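Local atomic coordinates of leucine-rich repeat protein TpLRR (Treponema pallidum, PDB entry 6MLX), a protein that is of unknown function but folds as a leucine-rich repeat protein of the BspA type, probably secreted to the periplasm. Residues K4-T16 with I24-S38. Numbering follows the deposited sequence.
Sequences KETPAKFFQYGLT and ITRYLGKGIAVVLPS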
ATOM      1  N   LYS A   4     -15.599  10.953 -16.595  1.00 34.23           N
ATOM      2  CA  LYS A   4     -16.505  11.053 -15.454  1.00 34.40           C
ATOM      3  C   LYS A   4     -15.932  12.054 -14.438  1.00 34.35           C
ATOM      4  O   LYS A   4     -16.697  12.782 -13.809  1.00 34.46           O
ATOM      5  CB  LYS A   4     -16.755   9.645 -14.839  1.00 34.49           C
ATOM      6  CG  LYS A   4     -17.704   9.573 -13.584  1.00 34.59           C
ATOM      7  CD  LYS A   4     -17.014  10.050 -12.254  1.00 34.49           C
ATOM      8  CE  LYS A   4     -17.743   9.614 -10.954  1.00 34.46           C
ATOM      9  NZ  LYS A   4     -17.289  10.447  -9.777  1.00 34.32           N
ATOM     10  N   GLU A   5     -14.596  12.118 -14.345  1.00 33.79           N
ATOM     11  CA  GLU A   5     -13.775  12.868 -13.381  1.00 33.65           C
ATOM     12  C   GLU A   5     -14.487  13.769 -12.375  1.00 33.68           C
ATOM     13  O   GLU A   5     -15.304  14.621 -12.744  1.00 33.70           O
ATOM     14  CB  GLU A   5     -12.744  13.725 -14.127  1.00 33.52           C
ATOM     15  CG  GLU A   5     -11.711  12.903 -14.872  1.00 33.43           C
ATOM     16  CD  GLU A   5     -10.591  13.730 -15.475  1.00 33.40           C
ATOM     17  OE1 GLU A   5     -10.636  14.987 -15.421  1.00 33.46           O
ATOM     18  OE2 GLU A   5      -9.645  13.108 -16.004  1.00 33.35           O
ATOM     19  N   THR A   6     -14.129  13.615 -11.103  1.00 33.33           N
ATOM     20  CA  THR A   6     -14.646  14.480 -10.049  1.00 33.29           C
ATOM     21  C   THR A   6     -14.171  15.913 -10.280  1.00 33.22           C
ATOM     22  O   THR A   6     -12.960  16.141 -10.418  1.00 33.09           O
ATOM     23  CB  THR A   6     -14.165  13.985  -8.689  1.00 33.24           C
ATOM     24  OG1 THR A   6     -14.538  12.612  -8.525  1.00 33.36           O
ATOM     25  CG2 THR A   6     -14.760  14.828  -7.562  1.00 33.03           C
ATOM     26  N   PRO A   7     -15.075  16.897 -10.318  1.00 33.22           N
ATOM     27  CA  PRO A   7     -14.663  18.264 -10.674  1.00 33.17           C
ATOM     28  C   PRO A   7     -13.668  18.836  -9.678  1.00 33.00           C
ATOM     29  O   PRO A   7     -13.671  18.491  -8.492  1.00 32.98           O
ATOM     30  CB  PRO A   7     -15.983  19.046 -10.656  1.00 33.24           C
ATOM     31  CG  PRO A   7     -16.851  18.281  -9.724  1.00 33.24           C
ATOM     32  CD  PRO A   7     -16.503  16.827  -9.977  1.00 33.26           C
ATOM     33  N   ALA A   8     -12.815  19.738 -10.170  1.00 32.78           N
ATOM     34  CA  ALA A   8     -11.719  20.238  -9.347  1.00 32.67           C
ATOM     35  C   ALA A   8     -12.199  20.941  -8.085  1.00 32.63           C
ATOM     36  O   ALA A   8     -11.451  20.991  -7.103  1.00 32.51           O
ATOM     37  CB  ALA A   8     -10.831  21.185 -10.155  1.00 32.59           C
ATOM     38  N   LYS A   9     -13.428  21.469  -8.073  1.00 32.86           N
ATOM     39  CA  LYS A   9     -13.858  22.294  -6.945  1.00 32.79           C
ATOM     40  C   LYS A   9     -13.989  21.492  -5.653  1.00 32.69           C
ATOM     41  O   LYS A   9     -13.996  22.086  -4.566  1.00 32.53           O
ATOM     42  CB  LYS A   9     -15.176  23.001  -7.270  1.00 32.91           C
ATOM     43  CG  LYS A   9     -16.361  22.078  -7.502  1.00 33.08           C
ATOM     44  CD  LYS A   9     -17.554  22.888  -7.981  1.00 33.25           C
ATOM     45  CE  LYS A   9     -18.860  22.364  -7.416  1.00 33.31           C
ATOM     46  NZ  LYS A   9     -20.011  23.277  -7.754  1.00 33.36           N
ATOM     47  N   PHE A  10     -14.053  20.162  -5.734  1.00 32.59           N
ATOM     48  CA  PHE A  10     -14.027  19.338  -4.531  1.00 32.46           C
ATOM     49  C   PHE A  10     -12.616  19.083  -3.995  1.00 32.34           C
ATOM     50  O   PHE A  10     -12.485  18.379  -2.987  1.00 32.23           O
ATOM     51  CB  PHE A  10     -14.741  18.005  -4.795  1.00 32.58           C
ATOM     52  CG  PHE A  10     -16.235  18.138  -4.986  1.00 32.73           C
ATOM     53  CD1 PHE A  10     -16.804  18.064  -6.253  1.00 32.80           C
ATOM     54  CD2 PHE A  10     -17.072  18.356  -3.894  1.00 32.76           C
ATOM     55  CE1 PHE A  10     -18.180  18.201  -6.430  1.00 32.92           C
ATOM     56  CE2 PHE A  10     -18.453  18.494  -4.062  1.00 32.82           C
ATOM     57  CZ  PHE A  10     -19.005  18.410  -5.328  1.00 32.87           C
ATOM     58  N   PHE A  11     -11.561  19.645  -4.609  1.00 31.97           N
ATOM     59  CA  PHE A  11     -10.192  19.467  -4.122  1.00 31.87           C
ATOM     60  C   PHE A  11      -9.503  20.799  -3.861  1.00 31.75           C
ATOM     61  O   PHE A  11      -9.663  21.755  -4.624  1.00 31.74           O
ATOM     62  CB  PHE A  11      -9.315  18.684  -5.120  1.00 31.85           C
ATOM     63  CG  PHE A  11      -9.916  17.406  -5.562  1.00 32.00           C
ATOM     64  CD1 PHE A  11      -9.724  16.247  -4.830  1.00 31.98           C
ATOM     65  CD2 PHE A  11     -10.712  17.365  -6.700  1.00 32.16           C
ATOM     66  CE1 PHE A  11     -10.300  15.065  -5.230  1.00 32.09           C
ATOM     67  CE2 PHE A  11     -11.297  16.191  -7.108  1.00 32.26           C
ATOM     68  CZ  PHE A  11     -11.084  15.032  -6.372  1.00 32.23           C
ATOM     69  N   GLN A  12      -8.714  20.836  -2.789  1.00 30.98           N
ATOM     70  CA  GLN A  12      -7.653  21.811  -2.620  1.00 30.88           C
ATOM     71  C   GLN A  12      -6.359  21.217  -3.159  1.00 30.90           C
ATOM     72  O   GLN A  12      -6.088  20.019  -2.979  1.00 30.89           O
ATOM     73  CB  GLN A  12      -7.486  22.188  -1.146  1.00 30.63           C
ATOM     74  CG  GLN A  12      -8.772  22.693  -0.525  1.00 30.67           C
ATOM     75  CD  GLN A  12      -8.605  23.177   0.895  1.00 30.59           C
ATOM     76  OE1 GLN A  12      -7.615  22.873   1.573  1.00 30.35           O
ATOM     77  NE2 GLN A  12      -9.578  23.949   1.357  1.00 30.50           N
ATOM     78  N   TYR A  13      -5.554  22.070  -3.799  1.00 30.59           N
ATOM     79  CA  TYR A  13      -4.353  21.640  -4.506  1.00 30.56           C
ATOM     80  C   TYR A  13      -3.332  22.762  -4.534  1.00 30.55           C
ATOM     81  O   TYR A  13      -3.659  23.939  -4.354  1.00 30.51           O
ATOM     82  CB  TYR A  13      -4.656  21.221  -5.954  1.00 30.71           C
ATOM     83  CG  TYR A  13      -5.320  22.308  -6.771  1.00 30.82           C
ATOM     84  CD1 TYR A  13      -4.573  23.204  -7.528  1.00 30.85           C
ATOM     85  CD2 TYR A  13      -6.698  22.436  -6.783  1.00 30.91           C
ATOM     86  CE1 TYR A  13      -5.198  24.208  -8.277  1.00 30.88           C
ATOM     87  CE2 TYR A  13      -7.324  23.423  -7.519  1.00 31.01           C
ATOM     88  CZ  TYR A  13      -6.569  24.308  -8.264  1.00 31.07           C
ATOM     89  OH  TYR A  13      -7.214  25.288  -8.990  1.00 31.12           O
ATOM     90  N   GLY A  14      -2.078  22.370  -4.777  1.00 30.49           N
ATOM     91  CA  GLY A  14      -1.016  23.309  -5.068  1.00 30.43           C
ATOM     92  C   GLY A  14      -0.295  22.932  -6.350  1.00 30.58           C
ATOM     93  O   GLY A  14      -0.632  21.946  -7.016  1.00 30.63           O
ATOM     94  N   LEU A  15       0.687  23.759  -6.692  1.00 30.56           N
ATOM     95  CA  LEU A  15       1.599  23.467  -7.786  1.00 30.53           C
ATOM     96  C   LEU A  15       2.764  22.630  -7.270  1.00 30.45           C
ATOM     97  O   LEU A  15       3.134  22.689  -6.088  1.00 30.27           O
ATOM     98  CB  LEU A  15       2.136  24.754  -8.434  1.00 30.45           C
ATOM     99  CG  LEU A  15       1.356  25.401  -9.587  1.00 30.63           C
ATOM    100  CD1 LEU A  15       2.202  26.433 -10.341  1.00 30.51           C
ATOM    101  CD2 LEU A  15       0.837  24.354 -10.563  1.00 30.75           C
ATOM    102  N   THR A  16       3.325  21.824  -8.171  1.00 30.88           N
ATOM    103  CA  THR A  16       4.580  21.148  -7.906  1.00 30.79           C
ATOM    104  C   THR A  16       5.745  22.140  -8.038  1.00 30.66           C
ATOM    105  O   THR A  16       5.623  23.157  -8.732  1.00 30.59           O
ATOM    106  CB  THR A  16       4.750  19.996  -8.884  1.00 30.81           C
ATOM    107  OG1 THR A  16       5.848  19.169  -8.466  1.00 30.66           O
ATOM    108  CG2 THR A  16       5.015  20.527 -10.301  1.00 30.67           C
ATOM    109  N   ILE A  24      -2.532  17.254  -5.193  1.00 30.39           N
ATOM    110  CA  ILE A  24      -3.826  17.322  -4.514  1.00 30.38           C
ATOM    111  C   ILE A  24      -3.588  17.264  -3.008  1.00 30.34           C
ATOM    112  O   ILE A  24      -3.030  16.290  -2.492  1.00 30.26           O
ATOM    113  CB  ILE A  24      -4.757  16.191  -4.969  1.00 30.56           C
ATOM    114  CG1 ILE A  24      -5.021  16.280  -6.466  1.00 30.67           C
ATOM    115  CG2 ILE A  24      -6.082  16.249  -4.212  1.00 30.56           C
ATOM    116  CD1 ILE A  24      -5.813  17.492  -6.883  1.00 30.69           C
ATOM    117  N   THR A  25      -3.998  18.320  -2.303  1.00 30.32           N
ATOM    118  CA  THR A  25      -3.737  18.430  -0.877  1.00 30.15           C
ATOM    119  C   THR A  25      -4.948  18.092  -0.020  1.00 30.14           C
ATOM    120  O   THR A  25      -4.770  17.722   1.145  1.00 30.04           O
ATOM    121  CB  THR A  25      -3.249  19.843  -0.527  1.00 30.03           C
ATOM    122  OG1 THR A  25      -4.260  20.798  -0.878  1.00 30.06           O
ATOM    123  CG2 THR A  25      -1.999  20.163  -1.300  1.00 30.04           C
ATOM    124  N   ARG A  26      -6.161  18.207  -0.549  1.00 30.60           N
ATOM    125  CA  ARG A  26      -7.300  17.810   0.265  1.00 30.62           C
ATOM    126  C   ARG A  26      -8.486  17.513  -0.646  1.00 30.85           C
ATOM    127  O   ARG A  26      -8.703  18.196  -1.652  1.00 30.91           O
ATOM    128  CB  ARG A  26      -7.647  18.887   1.311  1.00 30.47           C
ATOM    129  CG  ARG A  26      -8.740  18.506   2.306  1.00 30.44           C
ATOM    130  CD  ARG A  26      -8.316  17.281   3.174  1.00 30.29           C
ATOM    131  NE  ARG A  26      -9.087  17.179   4.420  1.00 30.40           N
ATOM    132  CZ  ARG A  26      -9.411  16.036   5.030  1.00 30.35           C
ATOM    133  NH1 ARG A  26      -9.068  14.866   4.522  1.00 30.39           N
ATOM    134  NH2 ARG A  26     -10.104  16.067   6.160  1.00 30.25           N
ATOM    135  N   TYR A  27      -9.221  16.460  -0.305  1.00 31.29           N
ATOM    136  CA  TYR A  27     -10.527  16.204  -0.882  1.00 31.48           C
ATOM    137  C   TYR A  27     -11.568  16.758   0.077  1.00 31.43           C
ATOM    138  O   TYR A  27     -11.572  16.406   1.263  1.00 31.26           O
ATOM    139  CB  TYR A  27     -10.736  14.713  -1.131  1.00 31.62           C
ATOM    140  CG  TYR A  27     -12.159  14.348  -1.499  1.00 31.75           C
ATOM    141  CD1 TYR A  27     -12.766  14.878  -2.631  1.00 31.85           C
ATOM    142  CD2 TYR A  27     -12.884  13.457  -0.720  1.00 31.79           C
ATOM    143  CE1 TYR A  27     -14.060  14.536  -2.973  1.00 32.01           C
ATOM    144  CE2 TYR A  27     -14.174  13.110  -1.042  1.00 31.95           C
ATOM    145  CZ  TYR A  27     -14.762  13.650  -2.167  1.00 32.02           C
ATOM    146  OH  TYR A  27     -16.045  13.286  -2.477  1.00 32.21           O
ATOM    147  N   LEU A  28     -12.434  17.629  -0.437  1.00 31.81           N
ATOM    148  CA  LEU A  28     -13.408  18.337   0.386  1.00 31.80           C
ATOM    149  C   LEU A  28     -14.779  17.684   0.391  1.00 31.89           C
ATOM    150  O   LEU A  28     -15.515  17.817   1.376  1.00 31.86           O
ATOM    151  CB  LEU A  28     -13.541  19.792  -0.094  1.00 31.81           C
ATOM    152  CG  LEU A  28     -12.212  20.552  -0.200  1.00 31.64           C
ATOM    153  CD1 LEU A  28     -12.345  21.919  -0.886  1.00 31.63           C
ATOM    154  CD2 LEU A  28     -11.554  20.687   1.163  1.00 31.34           C
ATOM    155  N   GLY A  29     -15.140  16.970  -0.666  1.00 32.19           N
ATOM    156  CA  GLY A  29     -16.470  16.408  -0.773  1.00 32.32           C
ATOM    157  C   GLY A  29     -16.675  15.238   0.173  1.00 32.36           C
ATOM    158  O   GLY A  29     -15.861  14.931   1.047  1.00 32.29           O
ATOM    159  N   LYS A  30     -17.819  14.586   0.003  1.00 32.66           N
ATOM    160  CA  LYS A  30     -18.151  13.385   0.768  1.00 32.65           C
ATOM    161  C   LYS A  30     -18.952  12.433  -0.107  1.00 32.80           C
ATOM    162  O   LYS A  30     -19.949  11.845   0.327  1.00 32.88           O
ATOM    163  CB  LYS A  30     -18.921  13.710   2.057  1.00 32.54           C
ATOM    164  CG  LYS A  30     -18.599  15.065   2.695  1.00 32.48           C
ATOM    165  CD  LYS A  30     -18.861  15.105   4.206  1.00 32.27           C
ATOM    166  CE  LYS A  30     -18.937  16.562   4.710  1.00 32.32           C
ATOM    167  NZ  LYS A  30     -17.637  17.016   5.309  1.00 32.03           N
ATOM    168  N   GLY A  31     -18.543  12.288  -1.366  1.00 32.59           N
ATOM    169  CA  GLY A  31     -19.183  11.318  -2.231  1.00 32.73           C
ATOM    170  C   GLY A  31     -18.797   9.904  -1.849  1.00 32.84           C
ATOM    171  O   GLY A  31     -17.988   9.648  -0.954  1.00 32.88           O
ATOM    172  N   ILE A  32     -19.409   8.949  -2.537  1.00 32.68           N
ATOM    173  CA  ILE A  32     -19.021   7.561  -2.331  1.00 32.72           C
ATOM    174  C   ILE A  32     -17.918   7.146  -3.290  1.00 32.72           C
ATOM    175  O   ILE A  32     -17.315   6.072  -3.112  1.00 32.76           O
ATOM    176  CB  ILE A  32     -20.263   6.672  -2.484  1.00 32.80           C
ATOM    177  CG1 ILE A  32     -20.969   7.021  -3.793  1.00 32.94           C
ATOM    178  CG2 ILE A  32     -21.188   6.892  -1.304  1.00 32.81           C
ATOM    179  CD1 ILE A  32     -21.770   5.896  -4.372  1.00 33.10           C
ATOM    180  N   ALA A  33     -17.618   7.983  -4.282  1.00 32.88           N
ATOM    181  CA  ALA A  33     -16.709   7.649  -5.367  1.00 32.92           C
ATOM    182  C   ALA A  33     -16.068   8.932  -5.869  1.00 32.91           C
ATOM    183  O   ALA A  33     -16.772   9.888  -6.218  1.00 32.92           O
ATOM    184  CB  ALA A  33     -17.448   6.934  -6.506  1.00 33.08           C
ATOM    185  N   VAL A  34     -14.738   8.948  -5.874  1.00 32.72           N
ATOM    186  CA  VAL A  34     -13.935  10.018  -6.446  1.00 32.59           C
ATOM    187  C   VAL A  34     -13.191   9.435  -7.638  1.00 32.72           C
ATOM    188  O   VAL A  34     -12.624   8.338  -7.545  1.00 32.79           O
ATOM    189  CB  VAL A  34     -12.961  10.600  -5.403  1.00 32.57           C
ATOM    190  CG1 VAL A  34     -11.887  11.481  -6.050  1.00 32.51           C
ATOM    191  CG2 VAL A  34     -13.727  11.374  -4.362  1.00 32.37           C
ATOM    192  N   VAL A  35     -13.268  10.120  -8.772  1.00 32.89           N
ATOM    193  CA  VAL A  35     -12.379   9.885  -9.898  1.00 32.92           C
ATOM    194  C   VAL A  35     -11.488  11.117  -9.965  1.00 32.90           C
ATOM    195  O   VAL A  35     -11.906  12.175 -10.451  1.00 32.86           O
ATOM    196  CB  VAL A  35     -13.129   9.658 -11.214  1.00 32.96           C
ATOM    197  CG1 VAL A  35     -12.128   9.476 -12.351  1.00 32.91           C
ATOM    198  CG2 VAL A  35     -14.056   8.456 -11.109  1.00 33.10           C
ATOM    199  N   LEU A  36     -10.279  10.988  -9.437  1.00 32.40           N
ATOM    200  CA  LEU A  36      -9.343  12.096  -9.410  1.00 32.24           C
ATOM    201  C   LEU A  36      -9.049  12.572 -10.828  1.00 32.27           C
ATOM    202  O   LEU A  36      -8.620  11.763 -11.671  1.00 32.21           O
ATOM    203  CB  LEU A  36      -8.046  11.666  -8.742  1.00 32.20           C
ATOM    204  CG  LEU A  36      -7.173  12.836  -8.341  1.00 32.07           C
ATOM    205  CD1 LEU A  36      -7.857  13.514  -7.178  1.00 32.01           C
ATOM    206  CD2 LEU A  36      -5.766  12.367  -7.978  1.00 32.00           C
ATOM    207  N   PRO A  37      -9.241  13.864 -11.127  1.00 32.40           N
ATOM    208  CA  PRO A  37      -8.979  14.351 -12.487  1.00 32.32           C
ATOM    209  C   PRO A  37      -7.526  14.135 -12.879  1.00 32.20           C
ATOM    210  O   PRO A  37      -6.609  14.307 -12.077  1.00 32.12           O
ATOM    211  CB  PRO A  37      -9.321  15.848 -12.402  1.00 32.34           C
ATOM    212  CG  PRO A  37      -9.087  16.203 -10.952  1.00 32.26           C
ATOM    213  CD  PRO A  37      -9.576  14.965 -10.201  1.00 32.34           C
ATOM    214  N   SER A  38      -7.324  13.744 -14.132  1.00 31.89           N
ATOM    215  CA  SER A  38      -5.968  13.600 -14.638  1.00 31.78           C
ATOM    216  C   SER A  38      -5.264  14.937 -14.773  1.00 31.63           C
ATOM    217  O   SER A  38      -4.033  14.966 -14.867  1.00 31.50           O
ATOM    218  CB  SER A  38      -6.000  12.887 -15.983  1.00 31.79           C
ATOM    219  OG  SER A  38      -6.937  13.531 -16.826  1.00 31.93           O
TER
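The ring of F11 packs from strand 11-15 against I24, Y27, V34, L36 and P37 at the N-terminal end of the solenoid. Its CG stands anti to the carbonyl carbon (chi1 -52°), which carries the ring to these side chains. F11 CE1 lies 3.5 Å from L36 CD1, which approaches obliquely, as do I24 CG2 and P37 CD, whereas V34 CG1 meets the ring edge at F11 CZ. The Y27 ring also adjoins it at a slant, Y27 CD1 being 3.6 Å from F11 CE1; the Y27 ring meets that of F53 as well, planes about 20° apart.

Strand 11-15 runs antiparallel to 24-27 through a classic β-bulge that sets two residues, T25 and R26, opposite the single Q12. Their amides reach Q12 O from one face of its carbonyl plane, T25 N at 2.8 Å and R26 N at 3.0 Å, while R26 O accepts from Q12 N. Beyond the bulge, L28 N donates almost straight to F10 O.

Further toward the N-terminus, T6 brackets V35: T6 N donates to V35 O (2.7 Å), and V35 N to T6 OG1 (2.8 Å). At the edge, E5 extends past P37 as a polar clasp, its OE2 taking two bonds from S38, from OG on its syn lone pair and from N above the carboxylate plane.

The looser side is elsewhere: Q12 CG rests 3.7 Å from L28 CD1, both residues exposed, and K4 lays its aliphatic chain against V35. The guanidinium of R26 turns away to Y54 O. Apolar burial at the chain's terminal end is consistent with residues 4-16 closing off the solenoid and shielding V34 and L36.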